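Local coordinates for protein MAU2 chromatid cohesion factor homolog (Saccharomyces cerevisiae, PDB 4XDN) that forms a complex with Scc2 that is required for cohesin to associate with chromosomes, and so takes part in sister chromatid cohesion, at residues W175-Q180 with H201-Q206; S211-F216 with C297-M302; L217-V222 with A254-L259; P250-W255 with M313-K318. All blocks are in the same frame, centred on the assembly; numbering follows the deposited sequence.

Overall arrangement
From the N terminus, interaction 1 comes first, closing a short helical hairpin between helices 170-189 and 193-206. The next helix, 212-228, opens two contacts. Its first turn reaches across 80 residues to strand 297-302 (interaction 2), while its middle packs on helix 250-266 (interaction 3), a shorter closure lying wholly within the span of interaction 2. Interaction 4 starts on that helix, shares A254 and W255 with interaction 3, and runs on to residues 313-318, so it crosses interaction 2. Interactions 1 and 2 meet where S177 OG and W213 NE1 probably hydrogen-bond at 2.9 Å. Together they join helices 170-189, 193-206, 212-228 and 250-266 to one another, to strand 297-302 and to helix 312-315.

Interaction 1: residues W175-Q180 with H201-Q206; sequences WASVFQ and HGLLSQ
The carboxamides of Q180 and Q206 meet on the outer side of the helix pair with their planes 35° apart, the Q206 amide near the plane of the Q180 amide rather than stacked on it. Q180 CG stands opposite its carbonyl carbon (chi1 -84°) and the chain runs on extended, taking the amide across to Q206. Q180 OE1 lies 3.4 Å from Q206 NE2, and Q180 NE2 lies 3.5 Å from Q206 OE1. Because Q206 OE1 also sits 2.9 Å from another acceptor, G202 O, the assignment of the Q206 amide ends is doubtful. L203 directs CD1 between the turns of the opposite helix, 3.6 Å from S177 O and 3.7 Å from Q180 CB. A water bridges the helices, 2.9 Å from S177 OG and donating to L203 O at 3.2 Å; the same hydroxyl is bonded to W213. Putting an alanine in place of Q180 would probably leave the Q206 amide without its opposing group and uncover the outer flank of L203. The axes approach to 10.2 Å at 153°, the antiparallel geometry of a helical hairpin, as in tetratricopeptide-like arrays. On the far side of helix 170-189, W175 and F179 pack on helices 126-144 and 147-165. L203 and L204 carry the hairpin onto L217 of helix 212-228, and L204 also meets Y221.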
# COMPACT_ATOMS: atom_id res chain seq x y z
N TRP A 175 -13.13 -12.23 24.17
CA TRP A 175 -12.09 -11.26 24.45
C TRP A 175 -10.71 -11.80 24.07
O TRP A 175 -9.86 -11.06 23.59
CB TRP A 175 -12.09 -10.87 25.93
CG TRP A 175 -13.02 -9.76 26.30
CD1 TRP A 175 -14.04 -9.81 27.20
CD2 TRP A 175 -13.00 -8.43 25.79
NE1 TRP A 175 -14.66 -8.59 27.28
CE2 TRP A 175 -14.04 -7.72 26.42
CE3 TRP A 175 -12.20 -7.76 24.86
CZ2 TRP A 175 -14.31 -6.38 26.15
CZ3 TRP A 175 -12.47 -6.43 24.58
CH2 TRP A 175 -13.52 -5.75 25.23
N ALA A 176 -10.50 -13.10 24.28
CA ALA A 176 -9.24 -13.73 23.92
C ALA A 176 -9.01 -13.64 22.42
O ALA A 176 -7.88 -13.52 21.96
CB ALA A 176 -9.22 -15.18 24.38
N SER A 177 -10.10 -13.70 21.66
CA SER A 177 -10.04 -13.58 20.21
C SER A 177 -9.62 -12.17 19.79
O SER A 177 -8.83 -11.99 18.86
CB SER A 177 -11.39 -13.93 19.60
OG SER A 177 -11.37 -13.88 18.19
N VAL A 178 -10.15 -11.16 20.49
CA VAL A 178 -9.78 -9.78 20.23
C VAL A 178 -8.28 -9.58 20.45
O VAL A 178 -7.62 -8.91 19.66
CB VAL A 178 -10.58 -8.81 21.13
CG1 VAL A 178 -10.06 -7.37 21.05
CG2 VAL A 178 -12.06 -8.84 20.76
N PHE A 179 -7.75 -10.16 21.51
CA PHE A 179 -6.34 -9.94 21.84
C PHE A 179 -5.41 -10.85 21.04
O PHE A 179 -4.23 -10.55 20.90
CB PHE A 179 -6.13 -10.13 23.34
CG PHE A 179 -6.59 -8.95 24.15
CD1 PHE A 179 -5.83 -7.80 24.22
CD2 PHE A 179 -7.81 -8.98 24.80
CE1 PHE A 179 -6.25 -6.71 24.94
CE2 PHE A 179 -8.25 -7.89 25.53
CZ PHE A 179 -7.47 -6.75 25.60
N GLN A 180 -5.95 -11.93 20.49
CA GLN A 180 -5.21 -12.69 19.50
C GLN A 180 -4.98 -11.80 18.28
O GLN A 180 -3.89 -11.78 17.71
CB GLN A 180 -5.96 -13.96 19.10
CG GLN A 180 -5.75 -15.14 20.04
CD GLN A 180 -6.41 -16.41 19.54
OE1 GLN A 180 -7.58 -16.66 19.81
NE2 GLN A 180 -5.65 -17.22 18.80
N HIS A 201 -3.93 -17.64 10.85
CA HIS A 201 -4.55 -18.94 10.64
C HIS A 201 -5.14 -19.49 11.94
O HIS A 201 -6.29 -19.93 11.97
CB HIS A 201 -3.54 -19.93 10.07
CG HIS A 201 -4.14 -21.25 9.68
ND1 HIS A 201 -4.35 -22.27 10.58
CD2 HIS A 201 -4.58 -21.71 8.48
CE1 HIS A 201 -4.89 -23.30 9.95
NE2 HIS A 201 -5.04 -22.99 8.68
N GLY A 202 -4.35 -19.46 13.00
CA GLY A 202 -4.81 -19.93 14.30
C GLY A 202 -5.97 -19.09 14.80
O GLY A 202 -6.92 -19.60 15.40
N LEU A 203 -5.88 -17.79 14.56
CA LEU A 203 -6.94 -16.87 14.95
C LEU A 203 -8.23 -17.16 14.18
O LEU A 203 -9.28 -17.36 14.78
CB LEU A 203 -6.49 -15.42 14.71
CG LEU A 203 -7.55 -14.33 14.87
CD1 LEU A 203 -8.21 -14.39 16.24
CD2 LEU A 203 -6.90 -12.97 14.65
N LEU A 204 -8.12 -17.20 12.86
CA LEU A 204 -9.29 -17.40 12.00
C LEU A 204 -9.97 -18.74 12.25
O LEU A 204 -11.20 -18.83 12.23
CB LEU A 204 -8.87 -17.31 10.52
CG LEU A 204 -8.49 -15.92 10.01
CD1 LEU A 204 -7.77 -16.00 8.68
CD2 LEU A 204 -9.73 -15.04 9.89
N SER A 205 -9.18 -19.78 12.50
CA SER A 205 -9.71 -21.13 12.66
C SER A 205 -10.64 -21.25 13.87
O SER A 205 -11.49 -22.13 13.91
CB SER A 205 -8.56 -22.13 12.79
OG SER A 205 -7.85 -21.94 14.00
N GLN A 206 -10.47 -20.35 14.84
CA GLN A 206 -11.24 -20.40 16.07
C GLN A 206 -12.49 -19.53 16.02
O GLN A 206 -13.35 -19.61 16.89
CB GLN A 206 -10.37 -19.99 17.26
CG GLN A 206 -9.24 -20.96 17.55
CD GLN A 206 -8.20 -20.38 18.48
OE1 GLN A 206 -7.00 -20.41 18.19
NE2 GLN A 206 -8.64 -19.86 19.62
O HOH W 1 -10.64 -16.64 17.64

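Interaction 2: residues S211-F216 with C297-M302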
# COMPACT_ATOMS: atom_id res chain seq x y z
N SER A 211 -19.31 -15.27 10.23
CA SER A 211 -19.57 -14.18 11.16
C SER A 211 -18.88 -12.91 10.68
O SER A 211 -17.87 -12.98 9.96
CB SER A 211 -19.08 -14.54 12.57
OG SER A 211 -17.66 -14.61 12.62
N GLN A 212 -19.42 -11.76 11.06
CA GLN A 212 -18.84 -10.47 10.71
C GLN A 212 -17.41 -10.38 11.21
O GLN A 212 -16.53 -9.83 10.55
CB GLN A 212 -19.68 -9.34 11.29
CG GLN A 212 -19.11 -7.95 11.06
CD GLN A 212 -20.01 -6.86 11.61
OE1 GLN A 212 -20.51 -6.96 12.73
NE2 GLN A 212 -20.22 -5.81 10.81
N TRP A 213 -17.18 -10.93 12.40
CA TRP A 213 -15.87 -10.90 13.04
C TRP A 213 -14.83 -11.67 12.23
O TRP A 213 -13.74 -11.16 11.98
CB TRP A 213 -15.98 -11.45 14.46
CG TRP A 213 -14.69 -11.54 15.20
CD1 TRP A 213 -14.17 -12.64 15.81
CD2 TRP A 213 -13.75 -10.48 15.43
NE1 TRP A 213 -12.97 -12.34 16.40
CE2 TRP A 213 -12.69 -11.02 16.18
CE3 TRP A 213 -13.70 -9.13 15.08
CZ2 TRP A 213 -11.59 -10.26 16.58
CZ3 TRP A 213 -12.61 -8.37 15.47
CH2 TRP A 213 -11.57 -8.94 16.22
N LYS A 214 -15.16 -12.89 11.82
CA LYS A 214 -14.21 -13.70 11.05
C LYS A 214 -13.91 -13.06 9.70
O LYS A 214 -12.75 -12.98 9.30
CB LYS A 214 -14.74 -15.12 10.85
CG LYS A 214 -13.83 -15.96 9.96
CD LYS A 214 -14.16 -17.44 10.01
CE LYS A 214 -13.14 -18.23 9.20
NZ LYS A 214 -13.40 -19.69 9.20
N TRP A 215 -14.95 -12.63 9.01
CA TRP A 215 -14.79 -12.01 7.70
C TRP A 215 -13.99 -10.71 7.80
O TRP A 215 -13.25 -10.36 6.88
CB TRP A 215 -16.15 -11.74 7.06
CG TRP A 215 -16.69 -12.91 6.28
CD1 TRP A 215 -15.97 -13.79 5.51
CD2 TRP A 215 -18.06 -13.34 6.20
NE1 TRP A 215 -16.80 -14.73 4.96
CE2 TRP A 215 -18.09 -14.48 5.37
CE3 TRP A 215 -19.25 -12.88 6.75
CZ2 TRP A 215 -19.27 -15.15 5.06
CZ3 TRP A 215 -20.43 -13.55 6.45
CH2 TRP A 215 -20.43 -14.67 5.62
N PHE A 216 -14.14 -10.00 8.91
CA PHE A 216 -13.34 -8.81 9.15
C PHE A 216 -11.86 -9.17 9.27
O PHE A 216 -11.00 -8.55 8.64
CB PHE A 216 -13.79 -8.08 10.41
CG PHE A 216 -12.77 -7.12 10.94
CD1 PHE A 216 -12.50 -5.93 10.28
CD2 PHE A 216 -12.07 -7.40 12.10
CE1 PHE A 216 -11.55 -5.05 10.76
CE2 PHE A 216 -11.12 -6.52 12.59
CZ PHE A 216 -10.86 -5.34 11.91
N CYS A 297 -17.48 1.85 11.52
CA CYS A 297 -18.09 0.53 11.51
C CYS A 297 -17.96 -0.14 12.88
O CYS A 297 -16.85 -0.33 13.37
CB CYS A 297 -17.45 -0.35 10.44
SG CYS A 297 -17.95 -2.09 10.50
N VAL A 298 -19.09 -0.50 13.49
CA VAL A 298 -19.08 -1.14 14.80
C VAL A 298 -19.34 -2.64 14.67
O VAL A 298 -20.41 -3.06 14.24
CB VAL A 298 -20.14 -0.52 15.73
CG1 VAL A 298 -20.13 -1.20 17.10
CG2 VAL A 298 -19.88 0.97 15.90
N ILE A 299 -18.34 -3.43 15.04
CA ILE A 299 -18.47 -4.88 15.06
C ILE A 299 -18.85 -5.35 16.45
O ILE A 299 -18.02 -5.36 17.36
CB ILE A 299 -17.16 -5.57 14.62
CG1 ILE A 299 -16.81 -5.18 13.19
CG2 ILE A 299 -17.30 -7.10 14.74
CD1 ILE A 299 -15.44 -5.65 12.73
N LYS A 300 -20.10 -5.75 16.62
CA LYS A 300 -20.57 -6.27 17.89
C LYS A 300 -20.23 -7.76 18.00
O LYS A 300 -21.02 -8.62 17.64
CB LYS A 300 -22.08 -6.05 18.04
CG LYS A 300 -22.47 -4.58 18.01
CD LYS A 300 -23.98 -4.38 18.03
CE LYS A 300 -24.34 -2.91 17.87
NZ LYS A 300 -25.81 -2.68 17.95
N ILE A 301 -19.03 -8.03 18.50
CA ILE A 301 -18.55 -9.40 18.70
C ILE A 301 -19.44 -10.12 19.70
O ILE A 301 -19.88 -11.25 19.47
CB ILE A 301 -17.09 -9.41 19.19
CG1 ILE A 301 -16.16 -8.91 18.08
CG2 ILE A 301 -16.67 -10.81 19.64
CD1 ILE A 301 -14.74 -8.65 18.52
N MET A 302 -19.70 -9.46 20.82
CA MET A 302 -20.56 -10.00 21.86
C MET A 302 -21.31 -8.85 22.52
O MET A 302 -20.94 -7.69 22.34
CB MET A 302 -19.73 -10.74 22.92
CG MET A 302 -19.97 -12.23 22.96
SD MET A 302 -19.23 -12.98 24.43
CE MET A 302 -20.50 -12.67 25.65
O HOH W 2 -22.01 -5.79 14.45
O HOH W 3 -21.72 -3.63 11.80
O HOH W 4 -20.61 -9.14 14.62
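I299 reaches the first turns of helix 212-228 with two branches that do different jobs. Its CG1 stands opposite the carbonyl carbon (chi1 -62°) and the chain continues extended, which carries CD1 over one face of the F216 ring, 3.9 Å from the centroid, in a CH-pi contact displaced toward the CG side of the ring, CG itself being 3.5 Å from CD1. The shorter branch, CG2, approaches W213 CE3 obliquely at 4.1 Å. Two residues on, I301 adopts nearly the same rotamer and lays CD1 over the six-membered ring of the W213 indole: the methyl carbon is 3.6 Å from the centroid of that ring and 9° off its normal. Both aromatic residues have CG trans to the backbone N, a conformation that swings their rings out beside the strand; W213 is further fixed by the bond from NE1 to S177. Strand 297-302 pairs antiparallel with 305-310, and the hairpin lies across the first turn of the helix, whose N-cap is S211, its OG accepting from K214 N. K300 centres an inverse gamma turn, and I301 and M302 form a classic beta bulge against strand 305-310. Q212 is extended as far as its amide (chi1 176°), which is brought against I299, with OE1 3.7 Å from I299 CA. Three waters join that amide to the strand backbone. Two donate to OE1, one bound also to V298 O and K300 N, the other to K300 O; the third accepts from NE2 at 2.8 Å and donates to V298 O, while V248 O also accepts from NE2.

Interaction 3: residues L217-V222 with A254-L259; sequences LNLCYV and AWKLAL
L219 turns CG away from its carbonyl carbon while W255 holds its CG trans to the backbone N (chi1 -172°), and these choices slide the two side chains past each other in opposite directions. The helices run nearly parallel, 26° apart with axes 10.6 Å distant, an arrangement consistent with the layered helices of a tetratricopeptide-like superhelix. L219 CB stands over one face of the indole, 3.9 Å from the centroid of its six-membered ring in a CH-pi contact. L259 CD1 settles on the same face and also meets L219 CD2 at 3.7 Å, so that the leucines pack against one another above the ring. The other flank of L219 CD2 rests 3.6 Å from K256 CA; the lysine's chain then leads off to a salt bridge with E260. The indole nitrogen is held by N223 OD1, which fixes the ring's place along helix 212-228. With a leucine in place of W255, N223 would probably lose this donor, and L219 and L259 the flat surface they share. At the ring's edge C220 SG makes a sulfur-aromatic contact, 3.9 Å from W255 CH2, its line to the centroid of the six-membered ring 77° off the normal.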
# COMPACT_ATOMS: atom_id res chain seq x y z
N LEU A 217 -11.57 -10.18 10.08
CA LEU A 217 -10.20 -10.62 10.30
C LEU A 217 -9.58 -11.13 9.01
O LEU A 217 -8.38 -10.95 8.77
CB LEU A 217 -10.15 -11.71 11.37
CG LEU A 217 -10.53 -11.28 12.78
CD1 LEU A 217 -10.73 -12.50 13.65
CD2 LEU A 217 -9.48 -10.35 13.37
N ASN A 218 -10.39 -11.78 8.19
CA ASN A 218 -9.90 -12.31 6.93
C ASN A 218 -9.54 -11.19 5.96
O ASN A 218 -8.62 -11.32 5.16
CB ASN A 218 -10.94 -13.24 6.30
CG ASN A 218 -10.45 -13.88 5.02
OD1 ASN A 218 -9.58 -14.76 5.05
ND2 ASN A 218 -10.99 -13.45 3.89
N LEU A 219 -10.27 -10.08 6.05
CA LEU A 219 -9.96 -8.90 5.25
C LEU A 219 -8.63 -8.30 5.69
O LEU A 219 -7.83 -7.89 4.86
CB LEU A 219 -11.08 -7.86 5.36
CG LEU A 219 -12.39 -8.21 4.67
CD1 LEU A 219 -13.51 -7.30 5.14
CD2 LEU A 219 -12.24 -8.13 3.16
N CYS A 220 -8.41 -8.26 7.01
CA CYS A 220 -7.13 -7.81 7.55
C CYS A 220 -6.02 -8.70 7.02
O CYS A 220 -4.94 -8.22 6.66
CB CYS A 220 -7.14 -7.85 9.09
SG CYS A 220 -8.29 -6.71 9.91
N TYR A 221 -6.30 -10.00 6.96
CA TYR A 221 -5.33 -10.98 6.50
C TYR A 221 -4.96 -10.73 5.04
O TYR A 221 -3.78 -10.58 4.71
CB TYR A 221 -5.90 -12.39 6.66
CG TYR A 221 -4.93 -13.52 6.38
CD1 TYR A 221 -3.56 -13.34 6.48
CD2 TYR A 221 -5.39 -14.78 6.01
CE1 TYR A 221 -2.68 -14.37 6.23
CE2 TYR A 221 -4.52 -15.81 5.76
CZ TYR A 221 -3.17 -15.61 5.87
OH TYR A 221 -2.30 -16.65 5.61
N VAL A 222 -5.97 -10.68 4.18
CA VAL A 222 -5.74 -10.49 2.75
C VAL A 222 -5.00 -9.18 2.49
O VAL A 222 -4.05 -9.15 1.70
CB VAL A 222 -7.08 -10.49 1.97
CG1 VAL A 222 -6.86 -10.08 0.51
CG2 VAL A 222 -7.72 -11.87 2.03
N ALA A 254 -17.34 -2.82 1.20
CA ALA A 254 -16.62 -1.93 0.30
C ALA A 254 -15.13 -2.25 0.34
O ALA A 254 -14.43 -2.18 -0.67
CB ALA A 254 -16.86 -0.47 0.67
N TRP A 255 -14.66 -2.62 1.53
CA TRP A 255 -13.27 -3.01 1.72
C TRP A 255 -12.99 -4.32 1.01
O TRP A 255 -11.93 -4.50 0.41
CB TRP A 255 -12.96 -3.12 3.22
CG TRP A 255 -11.52 -3.32 3.56
CD1 TRP A 255 -10.45 -3.13 2.74
CD2 TRP A 255 -10.99 -3.75 4.82
NE1 TRP A 255 -9.28 -3.41 3.41
CE2 TRP A 255 -9.58 -3.79 4.69
CE3 TRP A 255 -11.56 -4.09 6.05
CZ2 TRP A 255 -8.75 -4.17 5.74
CZ3 TRP A 255 -10.73 -4.46 7.09
CH2 TRP A 255 -9.34 -4.50 6.93
N LYS A 256 -13.94 -5.24 1.08
CA LYS A 256 -13.84 -6.51 0.38
C LYS A 256 -13.70 -6.26 -1.12
O LYS A 256 -12.81 -6.81 -1.77
CB LYS A 256 -15.07 -7.39 0.66
CG LYS A 256 -15.11 -8.70 -0.11
CD LYS A 256 -16.43 -8.84 -0.86
CE LYS A 256 -16.52 -10.16 -1.60
NZ LYS A 256 -17.16 -10.01 -2.94
N LEU A 257 -14.58 -5.42 -1.66
CA LEU A 257 -14.57 -5.11 -3.08
C LEU A 257 -13.27 -4.43 -3.50
O LEU A 257 -12.71 -4.73 -4.55
CB LEU A 257 -15.76 -4.23 -3.44
CG LEU A 257 -17.14 -4.87 -3.29
CD1 LEU A 257 -18.23 -3.84 -3.47
CD2 LEU A 257 -17.32 -6.02 -4.28
N ALA A 258 -12.78 -3.53 -2.66
CA ALA A 258 -11.52 -2.84 -2.93
C ALA A 258 -10.37 -3.83 -3.00
O ALA A 258 -9.53 -3.75 -3.90
CB ALA A 258 -11.25 -1.79 -1.87
N LEU A 259 -10.34 -4.77 -2.07
CA LEU A 259 -9.27 -5.75 -2.01
C LEU A 259 -9.31 -6.67 -3.22
O LEU A 259 -8.27 -7.09 -3.73
CB LEU A 259 -9.35 -6.56 -0.72
CG LEU A 259 -8.99 -5.81 0.56
CD1 LEU A 259 -9.14 -6.73 1.77
CD2 LEU A 259 -7.58 -5.24 0.50

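Interaction 4: residues P250-W255 with M313-K318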
# COMPACT_ATOMS: atom_id res chain seq x y z
N PRO A 250 -22.17 -2.55 4.86
CA PRO A 250 -21.71 -1.91 3.62
C PRO A 250 -20.28 -1.36 3.69
O PRO A 250 -19.59 -1.34 2.67
CB PRO A 250 -22.72 -0.77 3.42
CG PRO A 250 -23.24 -0.48 4.78
CD PRO A 250 -23.26 -1.79 5.50
N GLU A 251 -19.84 -0.93 4.87
CA GLU A 251 -18.49 -0.40 5.03
C GLU A 251 -17.44 -1.49 4.78
O GLU A 251 -16.56 -1.33 3.94
CB GLU A 251 -18.30 0.20 6.42
CG GLU A 251 -19.04 1.51 6.64
CD GLU A 251 -20.52 1.33 6.90
OE1 GLU A 251 -20.89 0.36 7.60
OE2 GLU A 251 -21.32 2.15 6.40
N LEU A 252 -17.56 -2.60 5.50
CA LEU A 252 -16.59 -3.68 5.38
C LEU A 252 -16.67 -4.36 4.02
O LEU A 252 -15.67 -4.87 3.51
CB LEU A 252 -16.79 -4.71 6.49
CG LEU A 252 -16.42 -4.26 7.91
CD1 LEU A 252 -16.78 -5.34 8.92
CD2 LEU A 252 -14.94 -3.91 8.01
N TYR A 253 -17.86 -4.37 3.41
CA TYR A 253 -18.01 -4.98 2.10
C TYR A 253 -17.32 -4.13 1.03
O TYR A 253 -16.78 -4.67 0.06
CB TYR A 253 -19.49 -5.17 1.75
CG TYR A 253 -19.69 -6.13 0.59
CD1 TYR A 253 -19.70 -7.50 0.80
CD2 TYR A 253 -19.87 -5.66 -0.70
CE1 TYR A 253 -19.88 -8.38 -0.25
CE2 TYR A 253 -20.05 -6.53 -1.76
CZ TYR A 253 -20.05 -7.89 -1.53
OH TYR A 253 -20.23 -8.77 -2.57
N ALA A 254 -17.34 -2.82 1.20
CA ALA A 254 -16.62 -1.93 0.30
C ALA A 254 -15.13 -2.25 0.34
O ALA A 254 -14.43 -2.18 -0.67
CB ALA A 254 -16.86 -0.47 0.67
N TRP A 255 -14.66 -2.62 1.53
CA TRP A 255 -13.27 -3.01 1.72
C TRP A 255 -12.99 -4.32 1.01
O TRP A 255 -11.93 -4.50 0.41
CB TRP A 255 -12.96 -3.12 3.22
CG TRP A 255 -11.52 -3.32 3.56
CD1 TRP A 255 -10.45 -3.13 2.74
CD2 TRP A 255 -10.99 -3.75 4.82
NE1 TRP A 255 -9.28 -3.41 3.41
CE2 TRP A 255 -9.58 -3.79 4.69
CE3 TRP A 255 -11.56 -4.09 6.05
CZ2 TRP A 255 -8.75 -4.17 5.74
CZ3 TRP A 255 -10.73 -4.46 7.09
CH2 TRP A 255 -9.34 -4.50 6.93
N MET A 313 -10.97 6.22 3.92
CA MET A 313 -10.76 6.18 2.47
C MET A 313 -11.70 5.19 1.80
O MET A 313 -12.01 5.33 0.62
CB MET A 313 -9.31 5.81 2.14
CG MET A 313 -8.27 6.76 2.69
SD MET A 313 -8.13 8.29 1.75
CE MET A 313 -7.35 9.33 2.98
N ILE A 314 -12.15 4.20 2.57
CA ILE A 314 -12.95 3.11 2.04
C ILE A 314 -14.41 3.20 2.50
O ILE A 314 -15.32 2.80 1.79
CB ILE A 314 -12.36 1.74 2.47
CG1 ILE A 314 -10.89 1.63 2.04
CG2 ILE A 314 -13.17 0.58 1.89
CD1 ILE A 314 -10.65 1.74 0.53
N PHE A 315 -14.61 3.75 3.70
CA PHE A 315 -15.94 3.81 4.30
C PHE A 315 -16.73 5.04 3.87
O PHE A 315 -17.96 5.05 3.97
CB PHE A 315 -15.82 3.79 5.83
CG PHE A 315 -15.35 2.47 6.40
CD1 PHE A 315 -14.98 1.42 5.56
CD2 PHE A 315 -15.30 2.27 7.77
CE1 PHE A 315 -14.55 0.21 6.09
CE2 PHE A 315 -14.88 1.07 8.30
CZ PHE A 315 -14.50 0.04 7.46
N HIS A 316 -16.04 6.07 3.39
CA HIS A 316 -16.70 7.26 2.87
C HIS A 316 -16.88 7.16 1.36
O HIS A 316 -15.95 6.81 0.64
CB HIS A 316 -15.90 8.52 3.23
CG HIS A 316 -15.75 8.74 4.70
ND1 HIS A 316 -16.16 7.82 5.64
CD2 HIS A 316 -15.24 9.78 5.40
CE1 HIS A 316 -15.90 8.28 6.85
NE2 HIS A 316 -15.34 9.47 6.73
N TYR A 317 -18.08 7.47 0.88
CA TYR A 317 -18.45 7.26 -0.52
C TYR A 317 -17.56 8.01 -1.51
O TYR A 317 -17.07 7.42 -2.47
CB TYR A 317 -19.91 7.65 -0.74
CG TYR A 317 -20.34 7.53 -2.19
CD1 TYR A 317 -20.36 6.30 -2.82
CD2 TYR A 317 -20.75 8.64 -2.91
CE1 TYR A 317 -20.76 6.18 -4.14
CE2 TYR A 317 -21.15 8.53 -4.23
CZ TYR A 317 -21.15 7.30 -4.84
OH TYR A 317 -21.55 7.18 -6.15
N LYS A 318 -17.34 9.30 -1.27
CA LYS A 318 -16.51 10.11 -2.17
C LYS A 318 -15.08 9.60 -2.19
O LYS A 318 -14.47 9.48 -3.25
CB LYS A 318 -16.54 11.58 -1.76
CG LYS A 318 -17.79 12.33 -2.19
CD LYS A 318 -17.48 13.79 -2.47
CE LYS A 318 -18.73 14.58 -2.82
NZ LYS A 318 -19.63 14.75 -1.65
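E251 lays its CB over the centre of the F315 ring, 3.6 Å from the centroid and only 8° off the normal, a CH-pi contact with the stem of an acidic side chain. The chain then bends at CG (chi2 78°), which turns the carboxylate away from the phenylalanine with its plane 75° from that of the ring. F315 CE1 reaches the helix backbone too, 3.3 Å from E251 O, a carbonyl whose helical bond from W255 N is weak. L252 runs alongside the ring, pointing the same way, and its CD2 approaches F315 CZ obliquely at 4.0 Å. One turn further along helix 250-266, the partner is I314. Its CG2 branch, trans to the backbone N, nestles against the main chain between A254 and W255, 3.5 Å from W255 N, and spans the CB atoms of both residues, at 4.0 Å from A254 and 3.9 Å from W255. The contact thus sets the first turns of helix 250-266 against the end of the short helix 312-315, just before H316, at the N-cap position of helix 317-331. C297 of strand 297-302 touches E251, L252 and F315 alike, A254 packs on F281 of helix 272-291, and an apolar side chain of another protein's chain lies against I314.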